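Local coordinates for acyl-CoA dehydrogenase domain protein Tcur3483 (Thermomonospora curvata, PDB 6WY9) that probably acts as an FAD-dependent oxidoreductase on CH-CH groups of its substrates, as members of the acyl-CoA dehydrogenase family do, at residues 89-94 with 311-316; 158-163 with 189-194; 169-174 with 231-236. All blocks are in the same frame, centred on the assembly; numbering follows the deposited sequence. Where two conformers were deposited one is given.

Contact 1: 89-94 with 311-316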
ATOM      1  N   SER A  89       2.844 -37.081   9.087  1.00 71.98           N
ATOM      2  CA  SER A  89       2.568 -35.822   9.763  1.00 71.91           C
ATOM      3  C   SER A  89       2.518 -34.657   8.776  1.00 72.28           C
ATOM      4  O   SER A  89       2.894 -34.768   7.605  1.00 70.28           O
ATOM      5  CB  SER A  89       3.634 -35.540  10.814  1.00 69.98           C
ATOM      6  OG  SER A  89       4.888 -35.359  10.177  1.00 66.07           O
ATOM      7  N   ILE A  90       2.068 -33.511   9.290  1.00 75.02           N
ATOM      8  CA  ILE A  90       1.917 -32.312   8.471  1.00 75.03           C
ATOM      9  C   ILE A  90       3.264 -31.836   7.954  1.00 75.56           C
ATOM     10  O   ILE A  90       3.391 -31.415   6.796  1.00 74.69           O
ATOM     11  CB  ILE A  90       1.223 -31.207   9.283  1.00 75.08           C
ATOM     12  CG1 ILE A  90      -0.188 -31.637   9.633  1.00 76.94           C
ATOM     13  CG2 ILE A  90       1.201 -29.929   8.487  1.00 73.32           C
ATOM     14  CD1 ILE A  90      -0.916 -30.635  10.489  1.00 80.48           C
ATOM     15  N   SER A  91       4.271 -31.832   8.828  1.00 76.83           N
ATOM     16  CA  SER A  91       5.633 -31.529   8.410  1.00 76.77           C
ATOM     17  C   SER A  91       6.046 -32.375   7.209  1.00 71.61           C
ATOM     18  O   SER A  91       6.503 -31.845   6.193  1.00 69.74           O
ATOM     19  CB  SER A  91       6.575 -31.748   9.594  1.00 80.57           C
ATOM     20  OG  SER A  91       6.107 -30.983  10.699  1.00 85.66           O
ATOM     21  N   GLU A  92       5.878 -33.700   7.307  1.00 70.40           N
ATOM     22  CA  GLU A  92       6.232 -34.573   6.187  1.00 67.94           C
ATOM     23  C   GLU A  92       5.367 -34.287   4.957  1.00 63.50           C
ATOM     24  O   GLU A  92       5.866 -34.268   3.820  1.00 59.24           O
ATOM     25  CB  GLU A  92       6.106 -36.045   6.601  1.00 72.10           C
ATOM     26  CG  GLU A  92       7.046 -36.499   7.729  1.00 76.26           C
ATOM     27  CD  GLU A  92       6.691 -37.887   8.284  1.00 81.98           C
ATOM     28  OE1 GLU A  92       5.719 -38.013   9.061  1.00 86.15           O
ATOM     29  OE2 GLU A  92       7.382 -38.864   7.943  1.00 83.27           O
ATOM     30  N   GLN A  93       4.062 -34.069   5.165  1.00 63.27           N
ATOM     31  CA  GLN A  93       3.183 -33.751   4.047  1.00 62.91           C
ATOM     32  C   GLN A  93       3.665 -32.514   3.303  1.00 61.74           C
ATOM     33  O   GLN A  93       3.607 -32.456   2.065  1.00 59.61           O
ATOM     34  CB  GLN A  93       1.735 -33.562   4.544  1.00 66.43           C
ATOM     35  CG  GLN A  93       1.194 -34.754   5.323  1.00 69.27           C
ATOM     36  CD  GLN A  93      -0.264 -34.600   5.756  1.00 74.12           C
ATOM     37  OE1 GLN A  93      -0.867 -35.545   6.269  1.00 77.74           O
ATOM     38  NE2 GLN A  93      -0.834 -33.413   5.547  1.00 74.10           N
ATOM     39  N   TYR A  94       4.136 -31.501   4.034  1.00 63.75           N
ATOM     40  CA  TYR A  94       4.551 -30.276   3.350  1.00 66.35           C
ATOM     41  C   TYR A  94       5.842 -30.491   2.579  1.00 62.98           C
ATOM     42  O   TYR A  94       6.017 -29.926   1.488  1.00 62.78           O
ATOM     43  CB  TYR A  94       4.705 -29.120   4.342  1.00 71.48           C
ATOM     44  CG  TYR A  94       3.424 -28.341   4.495  1.00 77.01           C
ATOM     45  CD1 TYR A  94       2.524 -28.257   3.436  1.00 79.18           C
ATOM     46  CD2 TYR A  94       3.089 -27.725   5.698  1.00 79.63           C
ATOM     47  CE1 TYR A  94       1.314 -27.562   3.560  1.00 82.14           C
ATOM     48  CE2 TYR A  94       1.885 -27.022   5.834  1.00 82.58           C
ATOM     49  CZ  TYR A  94       1.007 -26.950   4.761  1.00 83.79           C
ATOM     50  OH  TYR A  94      -0.171 -26.251   4.867  1.00 87.16           O
ATOM     51  N   LEU A 311       1.595 -18.268   9.279  1.00 40.27           N
ATOM     52  CA  LEU A 311       0.135 -18.329   9.317  1.00 40.79           C
ATOM     53  C   LEU A 311      -0.373 -19.607   8.640  1.00 42.36           C
ATOM     54  O   LEU A 311      -1.241 -20.292   9.179  1.00 41.03           O
ATOM     55  CB  LEU A 311      -0.432 -17.081   8.662  1.00 37.53           C
ATOM     56  CG  LEU A 311      -0.236 -15.774   9.426  1.00 37.11           C
ATOM     57  CD1 LEU A 311      -0.741 -14.648   8.534  1.00 35.15           C
ATOM     58  CD2 LEU A 311      -1.029 -15.830  10.759  1.00 40.51           C
ATOM     59  N   ASN A 312       0.212 -19.970   7.477  1.00 44.21           N
ATOM     60  CA  ASN A 312      -0.171 -21.210   6.788  1.00 45.23           C
ATOM     61  C   ASN A 312       0.018 -22.421   7.679  1.00 48.00           C
ATOM     62  O   ASN A 312      -0.846 -23.317   7.740  1.00 47.92           O
ATOM     63  CB  ASN A 312       0.643 -21.370   5.498  1.00 44.60           C
ATOM     64  CG  ASN A 312       0.193 -20.423   4.451  1.00 44.63           C
ATOM     65  OD1 ASN A 312      -0.835 -19.776   4.644  1.00 43.30           O
ATOM     66  ND2 ASN A 312       0.937 -20.308   3.343  1.00 43.91           N
ATOM     67  N   TRP A 313       1.133 -22.458   8.401  1.00 50.43           N
ATOM     68  CA  TRP A 313       1.405 -23.593   9.273  0.57 55.97           C
ATOM     69  C   TRP A 313       0.349 -23.708  10.374  1.00 56.25           C
ATOM     70  O   TRP A 313      -0.250 -24.777  10.571  1.00 55.58           O
ATOM     71  CB  TRP A 313       2.814 -23.471   9.857  0.57 58.32           C
ATOM     72  CG  TRP A 313       3.173 -24.629  10.693  0.57 64.34           C
ATOM     73  CD1 TRP A 313       3.398 -24.634  12.031  0.57 67.11           C
ATOM     74  CD2 TRP A 313       3.327 -25.983  10.252  0.57 67.30           C
ATOM     75  NE1 TRP A 313       3.705 -25.913  12.458  0.57 69.79           N
ATOM     76  CE2 TRP A 313       3.662 -26.756  11.381  0.57 69.91           C
ATOM     77  CE3 TRP A 313       3.225 -26.614   9.009  0.57 67.13           C
ATOM     78  CZ2 TRP A 313       3.892 -28.125  11.304  0.57 72.95           C
ATOM     79  CZ3 TRP A 313       3.458 -27.970   8.936  0.57 69.96           C
ATOM     80  CH2 TRP A 313       3.781 -28.713  10.075  0.57 72.66           C
ATOM     81  N   LYS A 314       0.113 -22.622  11.111  1.00 57.62           N
ATOM     82  CA  LYS A 314      -0.958 -22.632  12.107  1.00 62.22           C
ATOM     83  C   LYS A 314      -2.287 -23.079  11.497  1.00 61.75           C
ATOM     84  O   LYS A 314      -2.990 -23.927  12.058  1.00 63.18           O
ATOM     85  CB  LYS A 314      -1.114 -21.250  12.724  1.00 65.56           C
ATOM     86  CG  LYS A 314       0.043 -20.729  13.533  1.00 69.93           C
ATOM     87  CD  LYS A 314      -0.376 -19.358  14.093  1.00 72.80           C
ATOM     88  CE  LYS A 314      -1.656 -19.428  14.989  1.00 76.81           C
ATOM     89  NZ  LYS A 314      -2.369 -18.081  15.043  1.00 77.04           N
ATOM     90  N   MET A 315      -2.646 -22.532  10.332  1.00 59.48           N
ATOM     91  CA  MET A 315      -3.964 -22.857   9.782  1.00 60.33           C
ATOM     92  C   MET A 315      -4.055 -24.305   9.283  1.00 57.90           C
ATOM     93  O   MET A 315      -5.104 -24.941   9.424  1.00 58.11           O
ATOM     94  CB  MET A 315      -4.323 -21.845   8.705  1.00 63.37           C
ATOM     95  CG  MET A 315      -4.373 -20.419   9.307  1.00 67.54           C
ATOM     96  SD  MET A 315      -5.055 -20.257  11.023  1.00 72.89           S
ATOM     97  CE  MET A 315      -4.292 -18.683  11.525  1.00 74.21           C
ATOM     98  N   THR A 316      -2.974 -24.865   8.742  1.00 56.16           N
ATOM     99  CA  THR A 316      -2.992 -26.286   8.401  1.00 56.28           C
ATOM    100  C   THR A 316      -3.211 -27.141   9.634  1.00 59.93           C
ATOM    101  O   THR A 316      -3.995 -28.103   9.614  1.00 62.05           O
ATOM    102  CB  THR A 316      -1.693 -26.661   7.686  1.00 54.81           C
ATOM    103  OG1 THR A 316      -1.589 -25.842   6.532  1.00 53.03           O
ATOM    104  CG2 THR A 316      -1.731 -28.111   7.219  1.00 55.99           C
TER

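Contact 2: 158-163 with 189-194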
ATOM      1  N   LEU A 158     -26.506 -21.058  -7.581  1.00 48.26           N
ATOM      2  CA  LEU A 158     -26.367 -21.923  -8.746  1.00 46.48           C
ATOM      3  C   LEU A 158     -27.725 -22.512  -9.155  1.00 48.01           C
ATOM      4  O   LEU A 158     -28.624 -22.706  -8.327  1.00 49.24           O
ATOM      5  CB  LEU A 158     -25.340 -23.033  -8.438  1.00 46.93           C
ATOM      6  CG  LEU A 158     -25.742 -23.923  -7.251  1.00 47.67           C
ATOM      7  CD1 LEU A 158     -26.756 -25.042  -7.651  1.00 49.81           C
ATOM      8  CD2 LEU A 158     -24.489 -24.465  -6.498  1.00 45.05           C
ATOM      9  N   THR A 159     -27.882 -22.774 -10.457  1.00 49.23           N
ATOM     10  CA  THR A 159     -29.138 -23.230 -11.028  1.00 55.46           C
ATOM     11  C   THR A 159     -29.031 -24.548 -11.772  1.00 57.91           C
ATOM     12  O   THR A 159     -30.063 -25.049 -12.227  1.00 60.69           O
ATOM     13  CB  THR A 159     -29.703 -22.187 -12.010  1.00 57.02           C
ATOM     14  OG1 THR A 159     -28.721 -21.927 -13.026  1.00 54.98           O
ATOM     15  CG2 THR A 159     -30.038 -20.879 -11.281  1.00 57.04           C
ATOM     16  N   THR A 160     -27.827 -25.101 -11.958  1.00 55.74           N
ATOM     17  CA  THR A 160     -27.747 -26.449 -12.510  1.00 55.36           C
ATOM     18  C   THR A 160     -28.663 -27.338 -11.679  1.00 56.05           C
ATOM     19  O   THR A 160     -28.557 -27.377 -10.451  1.00 54.84           O
ATOM     20  CB  THR A 160     -26.300 -26.982 -12.491  1.00 53.97           C
ATOM     21  OG1 THR A 160     -25.485 -26.243 -13.411  1.00 51.69           O
ATOM     22  CG2 THR A 160     -26.263 -28.488 -12.877  1.00 55.67           C
ATOM     23  N   ARG A 161     -29.582 -28.023 -12.330  1.00 57.82           N
ATOM     24  CA  ARG A 161     -30.647 -28.704 -11.615  1.00 62.97           C
ATOM     25  C   ARG A 161     -30.494 -30.210 -11.749  1.00 64.12           C
ATOM     26  O   ARG A 161     -30.031 -30.723 -12.772  1.00 65.91           O
ATOM     27  CB  ARG A 161     -32.033 -28.284 -12.124  1.00 66.46           C
ATOM     28  CG  ARG A 161     -32.404 -28.915 -13.438  1.00 70.88           C
ATOM     29  CD  ARG A 161     -33.882 -28.705 -13.789  1.00 75.59           C
ATOM     30  NE  ARG A 161     -34.294 -29.492 -14.956  1.00 80.46           N
ATOM     31  CZ  ARG A 161     -34.609 -28.982 -16.147  1.00 83.29           C
ATOM     32  NH1 ARG A 161     -34.571 -27.672 -16.347  1.00 83.34           N
ATOM     33  NH2 ARG A 161     -34.969 -29.780 -17.142  1.00 85.81           N
ATOM     34  N   ALA A 162     -30.892 -30.907 -10.690  1.00 62.87           N
ATOM     35  CA  ALA A 162     -30.946 -32.357 -10.679  1.00 62.76           C
ATOM     36  C   ALA A 162     -32.321 -32.718 -10.151  1.00 67.18           C
ATOM     37  O   ALA A 162     -32.664 -32.340  -9.026  1.00 67.56           O
ATOM     38  CB  ALA A 162     -29.839 -32.954  -9.807  1.00 59.19           C
ATOM     39  N   VAL A 163     -33.121 -33.401 -10.973  1.00 70.96           N
ATOM     40  CA  VAL A 163     -34.507 -33.717 -10.648  1.00 75.27           C
ATOM     41  C   VAL A 163     -34.649 -35.223 -10.453  1.00 76.88           C
ATOM     42  O   VAL A 163     -34.082 -36.012 -11.216  1.00 76.01           O
ATOM     43  CB  VAL A 163     -35.474 -33.228 -11.748  1.00 80.26           C
ATOM     44  CG1 VAL A 163     -35.376 -31.735 -11.937  1.00 77.93           C
ATOM     45  CG2 VAL A 163     -35.204 -33.957 -13.056  1.00 83.81           C
ATOM     46  N   LEU A 189     -20.116 -32.448  -8.409  1.00 53.29           N
ATOM     47  CA  LEU A 189     -21.025 -31.487  -9.033  1.00 53.16           C
ATOM     48  C   LEU A 189     -22.043 -30.945  -8.032  1.00 54.66           C
ATOM     49  O   LEU A 189     -22.828 -31.712  -7.454  1.00 56.38           O
ATOM     50  CB  LEU A 189     -21.741 -32.107 -10.230  1.00 53.80           C
ATOM     51  CG  LEU A 189     -22.573 -31.128 -11.060  1.00 52.65           C
ATOM     52  CD1 LEU A 189     -21.660 -30.168 -11.837  1.00 49.58           C
ATOM     53  CD2 LEU A 189     -23.488 -31.911 -11.996  1.00 53.93           C
ATOM     54  N   ALA A 190     -22.052 -29.610  -7.872  1.00 51.88           N
ATOM     55  CA  ALA A 190     -23.021 -28.915  -7.034  1.00 50.90           C
ATOM     56  C   ALA A 190     -24.264 -28.606  -7.862  1.00 51.57           C
ATOM     57  O   ALA A 190     -24.169 -27.904  -8.869  1.00 49.94           O
ATOM     58  CB  ALA A 190     -22.414 -27.635  -6.465  1.00 48.71           C
ATOM     59  N   CYS A 191     -25.423 -29.149  -7.445  1.00 53.93           N
ATOM     60  CA  CYS A 191     -26.683 -29.044  -8.177  1.00 57.63           C
ATOM     61  C   CYS A 191     -27.795 -28.533  -7.268  1.00 56.29           C
ATOM     62  O   CYS A 191     -27.813 -28.805  -6.062  1.00 57.65           O
ATOM     63  CB  CYS A 191     -27.171 -30.407  -8.745  1.00 64.88           C
ATOM     64  SG  CYS A 191     -26.029 -31.380  -9.740  1.00 68.71           S
ATOM     65  N   ARG A 192     -28.756 -27.846  -7.881  1.00 54.60           N
ATOM     66  CA  ARG A 192     -30.021 -27.467  -7.234  1.00 56.24           C
ATOM     67  C   ARG A 192     -30.985 -28.652  -7.238  1.00 57.61           C
ATOM     68  O   ARG A 192     -31.487 -29.059  -8.292  1.00 57.95           O
ATOM     69  CB  ARG A 192     -30.643 -26.272  -7.949  1.00 53.81           C
ATOM     70  CG  ARG A 192     -32.046 -25.855  -7.428  1.00 56.91           C
ATOM     71  CD  ARG A 192     -31.938 -24.962  -6.201  1.00 57.68           C
ATOM     72  NE  ARG A 192     -30.818 -24.039  -6.350  1.00 55.82           N
ATOM     73  CZ  ARG A 192     -30.181 -23.424  -5.353  1.00 55.92           C
ATOM     74  NH1 ARG A 192     -29.138 -22.651  -5.623  1.00 52.52           N
ATOM     75  NH2 ARG A 192     -30.557 -23.591  -4.087  1.00 57.26           N
ATOM     76  N   THR A 193     -31.259 -29.209  -6.057  1.00 61.26           N
ATOM     77  CA  THR A 193     -32.204 -30.317  -5.935  1.00 64.75           C
ATOM     78  C   THR A 193     -33.572 -29.896  -5.389  1.00 66.64           C
ATOM     79  O   THR A 193     -34.559 -30.639  -5.547  1.00 67.86           O
ATOM     80  CB  THR A 193     -31.589 -31.427  -5.049  1.00 68.00           C
ATOM     81  OG1 THR A 193     -30.970 -30.856  -3.885  1.00 67.31           O
ATOM     82  CG2 THR A 193     -30.500 -32.194  -5.816  1.00 67.06           C
ATOM     83  N   ASP A 194     -33.682 -28.730  -4.769  1.00 67.56           N
ATOM     84  CA  ASP A 194     -34.974 -28.285  -4.249  1.00 73.18           C
ATOM     85  C   ASP A 194     -35.166 -26.829  -4.628  1.00 77.54           C
ATOM     86  O   ASP A 194     -34.682 -25.928  -3.921  1.00 76.65           O
ATOM     87  CB  ASP A 194     -35.091 -28.467  -2.744  1.00 73.61           C
ATOM     88  CG  ASP A 194     -36.469 -28.069  -2.221  1.00 76.22           C
ATOM     89  OD1 ASP A 194     -37.246 -27.436  -2.972  1.00 76.34           O
ATOM     90  OD2 ASP A 194     -36.779 -28.403  -1.064  1.00 78.17           O
TER

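Contact 3: 169-174 with 231-236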
ATOM      1  N   PHE A 169     -31.111 -39.415 -10.734  1.00 79.25           N
ATOM      2  CA  PHE A 169     -31.239 -37.979 -10.906  1.00 75.23           C
ATOM      3  C   PHE A 169     -30.986 -37.639 -12.363  1.00 73.36           C
ATOM      4  O   PHE A 169     -30.131 -38.257 -13.012  1.00 74.04           O
ATOM      5  CB  PHE A 169     -30.262 -37.215 -10.009  1.00 72.78           C
ATOM      6  CG  PHE A 169     -30.816 -36.904  -8.664  1.00 73.58           C
ATOM      7  CD1 PHE A 169     -31.774 -35.921  -8.520  1.00 72.43           C
ATOM      8  CD2 PHE A 169     -30.389 -37.597  -7.539  1.00 75.71           C
ATOM      9  CE1 PHE A 169     -32.296 -35.619  -7.282  1.00 73.21           C
ATOM     10  CE2 PHE A 169     -30.917 -37.301  -6.292  1.00 76.45           C
ATOM     11  CZ  PHE A 169     -31.875 -36.309  -6.168  1.00 75.16           C
ATOM     12  N   VAL A 170     -31.745 -36.670 -12.876  1.00 71.34           N
ATOM     13  CA  VAL A 170     -31.575 -36.143 -14.227  1.00 70.89           C
ATOM     14  C   VAL A 170     -31.012 -34.736 -14.078  1.00 69.02           C
ATOM     15  O   VAL A 170     -31.632 -33.875 -13.437  1.00 69.10           O
ATOM     16  CB  VAL A 170     -32.896 -36.143 -15.020  1.00 73.27           C
ATOM     17  CG1 VAL A 170     -32.654 -35.759 -16.481  1.00 74.50           C
ATOM     18  CG2 VAL A 170     -33.545 -37.496 -14.949  1.00 74.72           C
ATOM     19  N   ILE A 171     -29.838 -34.508 -14.655  1.00 67.62           N
ATOM     20  CA  ILE A 171     -29.042 -33.310 -14.395  1.00 65.29           C
ATOM     21  C   ILE A 171     -29.000 -32.464 -15.661  1.00 66.97           C
ATOM     22  O   ILE A 171     -28.642 -32.960 -16.738  1.00 68.97           O
ATOM     23  CB  ILE A 171     -27.625 -33.670 -13.922  1.00 61.43           C
ATOM     24  CG1 ILE A 171     -27.652 -34.548 -12.664  1.00 61.29           C
ATOM     25  CG2 ILE A 171     -26.763 -32.416 -13.662  1.00 58.61           C
ATOM     26  CD1 ILE A 171     -26.275 -35.095 -12.296  1.00 59.86           C
ATOM     27  N   ASP A 172     -29.374 -31.189 -15.527  1.00 65.52           N
ATOM     28  CA  ASP A 172     -29.376 -30.245 -16.630  1.00 63.95           C
ATOM     29  C   ASP A 172     -28.752 -28.950 -16.164  1.00 59.52           C
ATOM     30  O   ASP A 172     -29.239 -28.332 -15.214  1.00 58.59           O
ATOM     31  CB  ASP A 172     -30.795 -29.983 -17.140  1.00 66.34           C
ATOM     32  CG  ASP A 172     -31.389 -31.183 -17.829  1.00 70.26           C
ATOM     33  OD1 ASP A 172     -30.907 -31.526 -18.932  1.00 71.13           O
ATOM     34  OD2 ASP A 172     -32.322 -31.790 -17.251  1.00 72.11           O
ATOM     35  N   GLY A 173     -27.697 -28.529 -16.844  1.00 57.73           N
ATOM     36  CA  GLY A 173     -27.099 -27.231 -16.580  1.00 55.34           C
ATOM     37  C   GLY A 173     -25.720 -27.192 -17.203  1.00 56.69           C
ATOM     38  O   GLY A 173     -25.416 -27.962 -18.117  1.00 58.84           O
ATOM     39  N   SER A 174     -24.892 -26.311 -16.665  1.00 56.68           N
ATOM     40  CA  SER A 174     -23.518 -26.175 -17.127  1.00 57.99           C
ATOM     41  C   SER A 174     -22.691 -25.557 -16.011  1.00 56.55           C
ATOM     42  O   SER A 174     -23.232 -24.934 -15.095  1.00 57.39           O
ATOM     43  CB  SER A 174     -23.447 -25.294 -18.367  1.00 59.09           C
ATOM     44  OG  SER A 174     -23.609 -23.962 -17.932  1.00 58.28           O
ATOM     45  N   THR A 231     -18.113 -27.068 -18.714  1.00 49.26           N
ATOM     46  CA  THR A 231     -18.699 -28.389 -18.815  1.00 49.61           C
ATOM     47  C   THR A 231     -20.199 -28.233 -18.959  1.00 52.32           C
ATOM     48  O   THR A 231     -20.778 -27.249 -18.482  1.00 51.37           O
ATOM     49  CB  THR A 231     -18.335 -29.279 -17.606  1.00 48.72           C
ATOM     50  OG1 THR A 231     -18.599 -28.583 -16.372  1.00 46.21           O
ATOM     51  CG2 THR A 231     -16.829 -29.687 -17.674  1.00 46.94           C
ATOM     52  N   TYR A 232     -20.805 -29.179 -19.671  1.00 55.22           N
ATOM     53  CA  TYR A 232     -22.222 -29.155 -20.024  1.00 59.38           C
ATOM     54  C   TYR A 232     -22.871 -30.473 -19.636  1.00 60.96           C
ATOM     55  O   TYR A 232     -22.277 -31.538 -19.825  1.00 61.10           O
ATOM     56  CB  TYR A 232     -22.423 -28.893 -21.542  1.00 62.87           C
ATOM     57  CG  TYR A 232     -21.722 -27.624 -21.962  1.00 63.49           C
ATOM     58  CD1 TYR A 232     -22.339 -26.388 -21.809  1.00 64.46           C
ATOM     59  CD2 TYR A 232     -20.420 -27.653 -22.456  1.00 63.00           C
ATOM     60  CE1 TYR A 232     -21.691 -25.218 -22.152  1.00 64.41           C
ATOM     61  CE2 TYR A 232     -19.759 -26.469 -22.813  1.00 62.42           C
ATOM     62  CZ  TYR A 232     -20.403 -25.263 -22.656  1.00 63.84           C
ATOM     63  OH  TYR A 232     -19.777 -24.079 -22.993  1.00 64.60           O
ATOM     64  N   TYR A 233     -24.104 -30.387 -19.107  1.00 62.27           N
ATOM     65  CA  TYR A 233     -24.870 -31.539 -18.615  1.00 63.49           C
ATOM     66  C   TYR A 233     -26.263 -31.441 -19.215  1.00 65.65           C
ATOM     67  O   TYR A 233     -27.057 -30.571 -18.833  1.00 64.98           O
ATOM     68  CB  TYR A 233     -24.924 -31.575 -17.081  1.00 61.62           C
ATOM     69  CG  TYR A 233     -23.558 -31.333 -16.479  1.00 58.54           C
ATOM     70  CD1 TYR A 233     -23.072 -30.048 -16.330  1.00 56.04           C
ATOM     71  CD2 TYR A 233     -22.742 -32.400 -16.104  1.00 58.85           C
ATOM     72  CE1 TYR A 233     -21.786 -29.813 -15.792  1.00 54.71           C
ATOM     73  CE2 TYR A 233     -21.501 -32.192 -15.593  1.00 57.11           C
ATOM     74  CZ  TYR A 233     -21.017 -30.896 -15.435  1.00 54.68           C
ATOM     75  OH  TYR A 233     -19.769 -30.689 -14.944  1.00 52.63           O
ATOM     76  N   SER A 234     -26.543 -32.322 -20.162  1.00 66.92           N
ATOM     77  CA  SER A 234     -27.780 -32.302 -20.928  1.00 69.11           C
ATOM     78  C   SER A 234     -28.460 -33.651 -20.726  1.00 69.23           C
ATOM     79  O   SER A 234     -28.074 -34.645 -21.349  1.00 71.17           O
ATOM     80  CB  SER A 234     -27.478 -32.019 -22.390  1.00 71.32           C
ATOM     81  OG  SER A 234     -28.680 -31.823 -23.093  1.00 75.06           O
ATOM     82  N   GLY A 235     -29.435 -33.695 -19.819  1.00 67.74           N
ATOM     83  CA  GLY A 235     -30.146 -34.931 -19.551  1.00 69.68           C
ATOM     84  C   GLY A 235     -29.296 -36.002 -18.927  1.00 70.39           C
ATOM     85  O   GLY A 235     -29.666 -37.176 -18.972  1.00 72.65           O
ATOM     86  N   VAL A 236     -28.156 -35.635 -18.339  1.00 69.74           N
ATOM     87  CA  VAL A 236     -27.274 -36.638 -17.754  1.00 72.62           C
ATOM     88  C   VAL A 236     -27.994 -37.369 -16.632  1.00 73.64           C
ATOM     89  O   VAL A 236     -28.631 -36.752 -15.771  1.00 73.61           O
ATOM     90  CB  VAL A 236     -25.985 -36.001 -17.225  1.00 71.50           C
ATOM     91  CG1 VAL A 236     -25.116 -37.074 -16.585  1.00 73.54           C
ATOM     92  CG2 VAL A 236     -25.246 -35.280 -18.337  1.00 70.68           C
TER

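Contact 1: 89-94 with 311-316
The rings of Y94 and W313 meet rim to rim, and neither lies over the face of the other. The centroid of the Y94 ring is 5.7 Å from that of the six-membered ring of W313, and the planes are turned by 51°. The CD2-CE2 side of the tyrosine meets the CE3-CZ3 side of the indole, with Y94 CE2 3.5 Å from W313 CE3. W313 CE3 lies in the plane of the tyrosine ring, and Y94 CD2 in the plane of the indole. The backbone of I90 and S91 also comes to the indole edge. Two side-chain atoms approach the indole obliquely, I90 CG2 and S91 OG; S91 OG is 3.3 Å from W313 CH2. I90 CG2 is modelled too near the ring, so its exact fit, there and against T316 CG2, is doubtful. W313 was built in two conformers, and this account holds for one. In it W313 CG stands anti to the backbone N (chi1 -177°), which carries the indole toward helix 90-103. The Y94 and T316 side chains come from opposite directions; their oxygens are modelled too close for any bond to be claimed.

The two helices, 90-103 and 292-321, cross at 125° between these short segments. S89 and E92 form a capping box at the start of the first one. S89 N donates to E92 OE1 at 3.0 Å, and E92 N returns a weak bond to S89 OG. E92 OE2 also makes a salt bridge to R88.

Helix 263-286 touches both Y94 and T316. The contact joins the N-terminal and C-terminal helical regions mainly through the rim packing of Y94 and W313. Its fit probably depends more on shape than on charge.

Contact 2: 158-163 with 189-194
R192 crosses L158 obliquely and turns the edge of its guanidinium to the L158 carbonyl. It grips L158 O side-on with two nitrogens, NE at 3.2 Å and NH1 at 2.8 Å. The oxygen lies within a few degrees of the guanidinium plane. The NH1 bond is the straighter (163°) and uses a lone pair of L158 O. The R192 chain bends at chi2 (83°) and chi3 (39°), which swings the group back to L158. NH1 also reaches A156 O, and NH2 reaches K199 O. An alanine in place of R192 would probably leave L158 O, A156 O and K199 O without these donors and let the 156-158 segment shift. The two L158 methyls divide: CD1 lies 3.5 Å from R192 N, and CD2 rests on A190 CB at 3.8 Å.

Strands 161-164 and 186-192 belong to the two different sheets of the middle beta domain and meet in a single bridge, R161 with R192. R192 N donates to T160 O at 2.6 Å, and A162 N donates to R192 O at 3.1 Å, from above that carbonyl's plane. Beyond the bridge, A162 CB meets C191 CB at 3.8 Å, with T193 CG2 close by. I206 of strand 203-209 also touches A162.

Contact 3: 169-174 with 231-236
Backbone hydrogen bonds pair G173 with Y233 and I171 with V236. G173 and Y233 form an antiparallel hydrogen-bonded pair: G173 N to Y233 O and Y233 N to G173 O are both 2.9 Å. I171 and V236 form a second such pair, but an uneven one. I171 N to V236 O is 2.8 Å, while V236 N to I171 O is a weak, bent bond. Two CA-H...O contacts add to these. The shorter runs from D172 CA to Y233 O, at 3.2 Å.

One side chain bonds to backbone across the strands. D172 OD1 accepts from G235 N at 2.8 Å, with the donor 41° out of the carboxylate plane. The D172 carboxylate is put there by chi1 of -69°, which sets CG beside its own backbone N. It thus holds the chain just where it turns a corner, at S234 and G235. G235 has phi of 66°, a value that favours glycine.

Apolar packing falls on the face that bears I171, Y233 and V236. I171 and Y233 lie side by side and point the same way, with I171 CG2 4.0 Å from Y233 CB. S174 CA comes in the plane of the Y233 ring, at its edge. Strand 186-192 packs on this face, with L189 on both I171 and Y233. On the other face S174 CB is 3.8 Å from Y232 CD1, oblique to that ring.

The Y233 hydroxyl is paired too. Its OH is 2.8 Å from T231 OG1, a hydrogen bond in which either may donate, and T231 OG1 also bonds T178.

The register slips by one between I171 and G173, with S234 and G235 set against D172. This is a beta bulge, here in the antiparallel sheet of the acyl-CoA dehydrogenase middle domain.

Contacts 2 and 3 are neighbours in the middle beta domain, with centres about 9 Å apart. Strands 161-164 and 168-176 pair between them: V163 N is 2.9 Å from V170 O, a probable hydrogen bond. R161 and D172 add a long, weak ion pair. Neither contact holds a residue of the flavin pocket, but contact 2 borders it through A190. The side chains of A190 and T231 are each about 8 Å from the bound dihydroflavine-adenine dinucleotide, and that of A190 is about 4 Å from that of Y146, an FAD-binding residue. Contact 1 is on the opposite side of the chain's centre, about 35 Å and about 38 Å from contacts 2 and 3, centre to centre, and away from the annotated sites.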